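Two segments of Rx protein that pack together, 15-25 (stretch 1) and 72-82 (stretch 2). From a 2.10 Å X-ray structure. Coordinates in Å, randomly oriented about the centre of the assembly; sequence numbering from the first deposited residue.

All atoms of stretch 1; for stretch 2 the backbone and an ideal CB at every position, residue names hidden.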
# COMPACT_ATOMS: atom_id res chain seq x y z
N ARG A 15 1.52 -10.47 3.90
CA ARG A 15 0.61 -11.48 4.44
C ARG A 15 -0.84 -10.95 4.52
O ARG A 15 -1.80 -11.67 4.21
CB ARG A 15 1.11 -11.93 5.82
CG ARG A 15 0.73 -13.35 6.21
CD ARG A 15 1.65 -13.85 7.31
NE ARG A 15 1.81 -12.86 8.37
CZ ARG A 15 2.98 -12.51 8.91
NH1 ARG A 15 4.11 -13.08 8.50
NH2 ARG A 15 3.01 -11.59 9.86
N THR A 16 -0.97 -9.69 4.93
CA THR A 16 -2.28 -9.04 5.03
C THR A 16 -2.94 -8.92 3.67
O THR A 16 -4.14 -9.16 3.51
CB THR A 16 -2.15 -7.64 5.67
OG1 THR A 16 -1.67 -7.77 7.02
CG2 THR A 16 -3.49 -6.92 5.67
N ILE A 17 -2.13 -8.57 2.68
CA ILE A 17 -2.61 -8.45 1.31
C ILE A 17 -3.12 -9.80 0.81
O ILE A 17 -4.20 -9.88 0.23
CB ILE A 17 -1.53 -7.90 0.37
CG1 ILE A 17 -1.40 -6.38 0.56
CG2 ILE A 17 -1.85 -8.20 -1.08
CD1 ILE A 17 -0.21 -5.78 -0.14
N HIS A 18 -2.36 -10.87 1.06
CA HIS A 18 -2.84 -12.20 0.68
C HIS A 18 -4.13 -12.61 1.40
O HIS A 18 -5.01 -13.23 0.79
CB HIS A 18 -1.75 -13.25 0.84
CG HIS A 18 -0.95 -13.47 -0.41
ND1 HIS A 18 0.08 -14.40 -0.49
CD2 HIS A 18 -1.01 -12.88 -1.62
CE1 HIS A 18 0.59 -14.37 -1.70
NE2 HIS A 18 -0.05 -13.45 -2.41
N GLN A 19 -4.26 -12.27 2.69
CA GLN A 19 -5.50 -12.54 3.42
C GLN A 19 -6.69 -11.81 2.78
O GLN A 19 -7.78 -12.37 2.62
CB GLN A 19 -5.36 -12.16 4.89
CG GLN A 19 -4.42 -13.06 5.68
CD GLN A 19 -4.19 -12.58 7.10
OE1 GLN A 19 -4.30 -11.39 7.39
NE2 GLN A 19 -3.89 -13.51 8.00
N SER A 20 -6.45 -10.55 2.41
CA SER A 20 -7.47 -9.76 1.72
C SER A 20 -7.82 -10.39 0.38
O SER A 20 -8.98 -10.39 -0.01
CB SER A 20 -7.00 -8.32 1.52
OG SER A 20 -8.00 -7.53 0.89
N MET A 21 -6.82 -10.92 -0.33
CA MET A 21 -7.06 -11.57 -1.61
C MET A 21 -7.94 -12.80 -1.44
O MET A 21 -8.89 -13.01 -2.20
CB MET A 21 -5.75 -11.97 -2.30
CG MET A 21 -4.97 -10.80 -2.89
SD MET A 21 -3.34 -11.25 -3.53
CE MET A 21 -3.77 -12.44 -4.81
N GLU A 22 -7.62 -13.60 -0.43
CA GLU A 22 -8.39 -14.80 -0.13
C GLU A 22 -9.84 -14.45 0.19
O GLU A 22 -10.76 -15.15 -0.24
CB GLU A 22 -7.77 -15.56 1.04
CG GLU A 22 -6.44 -16.22 0.73
CD GLU A 22 -5.90 -17.02 1.90
OE1 GLU A 22 -6.68 -17.30 2.84
OE2 GLU A 22 -4.70 -17.37 1.89
N LEU A 23 -10.04 -13.37 0.94
CA LEU A 23 -11.40 -13.01 1.33
C LEU A 23 -12.20 -12.33 0.22
O LEU A 23 -13.38 -12.64 0.02
CB LEU A 23 -11.39 -12.11 2.56
CG LEU A 23 -12.81 -11.81 3.03
CD1 LEU A 23 -13.52 -13.12 3.41
CD2 LEU A 23 -12.84 -10.81 4.17
N THR A 24 -11.55 -11.43 -0.50
CA THR A 24 -12.23 -10.53 -1.43
C THR A 24 -12.13 -11.00 -2.87
O THR A 24 -13.00 -10.69 -3.69
CB THR A 24 -11.64 -9.10 -1.35
OG1 THR A 24 -10.30 -9.10 -1.86
CG2 THR A 24 -11.64 -8.60 0.09
N GLY A 25 -11.07 -11.73 -3.20
CA GLY A 25 -10.89 -12.18 -4.56
C GLY A 25 -10.24 -11.12 -5.42
O GLY A 25 -9.98 -11.33 -6.61
N UNK A 72 -5.91 -0.46 7.43
CA UNK A 72 -6.88 -0.03 6.42
C UNK A 72 -7.35 -1.15 5.49
O UNK A 72 -8.55 -1.26 5.19
CB UNK A 72 -6.27 1.09 5.58
N UNK A 73 -6.42 -1.98 5.04
CA UNK A 73 -6.76 -3.12 4.20
C UNK A 73 -7.63 -4.12 4.95
O UNK A 73 -8.61 -4.64 4.41
CB UNK A 73 -5.49 -3.80 3.69
N UNK A 74 -7.28 -4.39 6.21
CA UNK A 74 -8.09 -5.27 7.06
C UNK A 74 -9.52 -4.74 7.18
O UNK A 74 -10.50 -5.49 7.00
CB UNK A 74 -7.46 -5.40 8.45
N UNK A 75 -9.63 -3.45 7.48
CA UNK A 75 -10.93 -2.81 7.69
C UNK A 75 -11.80 -2.83 6.44
O UNK A 75 -12.97 -3.22 6.48
CB UNK A 75 -10.73 -1.36 8.15
N UNK A 76 -11.20 -2.45 5.31
CA UNK A 76 -11.94 -2.39 4.06
C UNK A 76 -12.31 -3.77 3.53
O UNK A 76 -13.35 -3.95 2.91
CB UNK A 76 -11.12 -1.64 3.01
N UNK A 77 -11.45 -4.76 3.79
CA UNK A 77 -11.77 -6.13 3.45
C UNK A 77 -12.97 -6.60 4.28
O UNK A 77 -13.85 -7.31 3.77
CB UNK A 77 -10.56 -7.04 3.68
N UNK A 78 -12.99 -6.20 5.55
CA UNK A 78 -14.17 -6.46 6.37
C UNK A 78 -15.41 -5.80 5.75
O UNK A 78 -16.49 -6.38 5.75
CB UNK A 78 -13.95 -5.95 7.80
N UNK A 79 -15.23 -4.60 5.21
CA UNK A 79 -16.34 -3.92 4.53
C UNK A 79 -16.80 -4.67 3.27
O UNK A 79 -17.99 -4.65 2.94
CB UNK A 79 -15.93 -2.50 4.16
N UNK A 80 -15.87 -5.34 2.59
CA UNK A 80 -16.21 -6.20 1.45
C UNK A 80 -17.04 -7.39 1.91
O UNK A 80 -18.02 -7.77 1.27
CB UNK A 80 -14.94 -6.68 0.74
N UNK A 81 -16.64 -7.99 3.04
CA UNK A 81 -17.39 -9.12 3.58
C UNK A 81 -18.82 -8.72 3.92
O UNK A 81 -19.75 -9.49 3.71
CB UNK A 81 -16.69 -9.68 4.82
N UNK A 82 -18.98 -7.51 4.44
CA UNK A 82 -20.27 -7.03 4.89
C UNK A 82 -21.09 -6.43 3.76
O UNK A 82 -22.23 -6.01 3.98
CB UNK A 82 -20.08 -6.00 6.00

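The two helices run nearly parallel, their N-to-C directions 6° apart and their axes 9.7 Å apart at closest approach, so stretch 1 meets stretch 2 along a single stripe of positions.

Position 72 lies outside that stripe: its CB has nothing of stretch 1 within 5.5 Å. The residue is M72, an extended side chain that makes no contact.

At position 73 the CA-to-CB bond points toward stretch 1, and the ideal CB lies 4.2 Å from T16 CG2 and 5.2 Å from S20 CB. A small or medium apolar side chain would suit, alanine or valine for instance; threonine could also present its methyl here. It is V73, whose CG1 packs 3.7 Å from S20 CB and 4.0 Å from T16 CG2.

Position 74 points sideways, with its CB 5.1 Å from T16 CG2, so many side chains, polar ones included, could skirt the edge. D74 bends its end nearer, and OD1 comes to 3.4 Å from T16 CG2.

Positions 75 and 76 find no stretch 1 atom near their CB and are free here. They are S75 and E76, the latter leading its carboxylate away.

Position 77 is the most closely hemmed in. The CA of position 77 is 5.9 Å from S20 CA, and its CB points toward stretch 1, lying 3.8 Å from S20 OG, 4.1 Å from T24 CG2 and 4.4 Å from L23 CD2. Such proximity favours a small residue; glycine or alanine would fit, but a serine could also answer the S20 hydroxyl. S77 does so: S20 OG donates to S77 OG at 2.6 Å, and S77 OG in turn donates to V73 O at 2.7 Å, linking the helices through a short relay that ends on a backbone carbonyl.

Position 78 points away and position 79 is out of reach, so polar or charged residues are acceptable at both. R78 makes no contact, and N79 turns back within its helix, ND2 donating to E76 OE1 at 3.1 Å.

At position 80 the CB again points toward stretch 1, 3.9 Å from T24 CG2, inviting a compact apolar group. V80 supplies it, with CG1 3.7 Å from T24 CG2.

Position 81 points sideways beside L23, its CB 4.1 Å from L23 CD2; alanine, leucine or an aromatic could serve. F81 makes this apolar contact through its CB, while L23 CD1 lies oblique to the ring.

Position 82, past the helix, is out of reach; it is L82.

Stretch 2 72-82: MVDSESRNVFL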
# COMPACT_ATOMS: atom_id res chain seq x y z
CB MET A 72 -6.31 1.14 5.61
CG MET A 72 -6.27 2.45 6.39
SD MET A 72 -5.41 3.76 5.48
CE MET A 72 -5.72 5.19 6.53
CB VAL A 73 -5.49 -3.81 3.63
CG1 VAL A 73 -5.83 -5.15 2.99
CG2 VAL A 73 -4.77 -2.90 2.64
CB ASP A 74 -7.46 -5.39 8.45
CG ASP A 74 -6.33 -6.40 8.49
OD1 ASP A 74 -6.26 -7.24 7.58
OD2 ASP A 74 -5.52 -6.35 9.45
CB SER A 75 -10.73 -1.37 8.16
OG SER A 75 -11.97 -0.76 8.49
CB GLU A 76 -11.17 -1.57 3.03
CG GLU A 76 -11.00 -0.11 3.44
CD GLU A 76 -12.32 0.66 3.50
OE1 GLU A 76 -13.33 0.18 2.95
OE2 GLU A 76 -12.33 1.76 4.09
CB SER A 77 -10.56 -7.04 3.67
OG SER A 77 -9.49 -6.66 2.82
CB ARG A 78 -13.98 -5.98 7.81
CG ARG A 78 -13.10 -6.88 8.67
CD ARG A 78 -13.22 -6.54 10.15
NE ARG A 78 -12.68 -5.22 10.48
CZ ARG A 78 -11.40 -4.99 10.78
NH1 ARG A 78 -10.52 -5.99 10.78
NH2 ARG A 78 -10.99 -3.77 11.06
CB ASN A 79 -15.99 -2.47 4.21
CG ASN A 79 -15.92 -1.60 5.46
OD1 ASN A 79 -16.45 -1.96 6.51
ND2 ASN A 79 -15.27 -0.45 5.35
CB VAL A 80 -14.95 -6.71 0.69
CG1 VAL A 80 -15.29 -7.91 -0.19
CG2 VAL A 80 -14.33 -5.60 -0.15
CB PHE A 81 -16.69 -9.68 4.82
CG PHE A 81 -17.41 -10.85 5.45
CD1 PHE A 81 -18.28 -10.65 6.51
CD2 PHE A 81 -17.20 -12.14 5.00
CE1 PHE A 81 -18.95 -11.71 7.10
CE2 PHE A 81 -17.87 -13.22 5.59
CZ PHE A 81 -18.74 -13.00 6.64
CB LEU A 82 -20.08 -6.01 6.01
CG LEU A 82 -19.49 -6.54 7.31
CD1 LEU A 82 -19.17 -5.40 8.27
CD2 LEU A 82 -20.42 -7.55 7.97
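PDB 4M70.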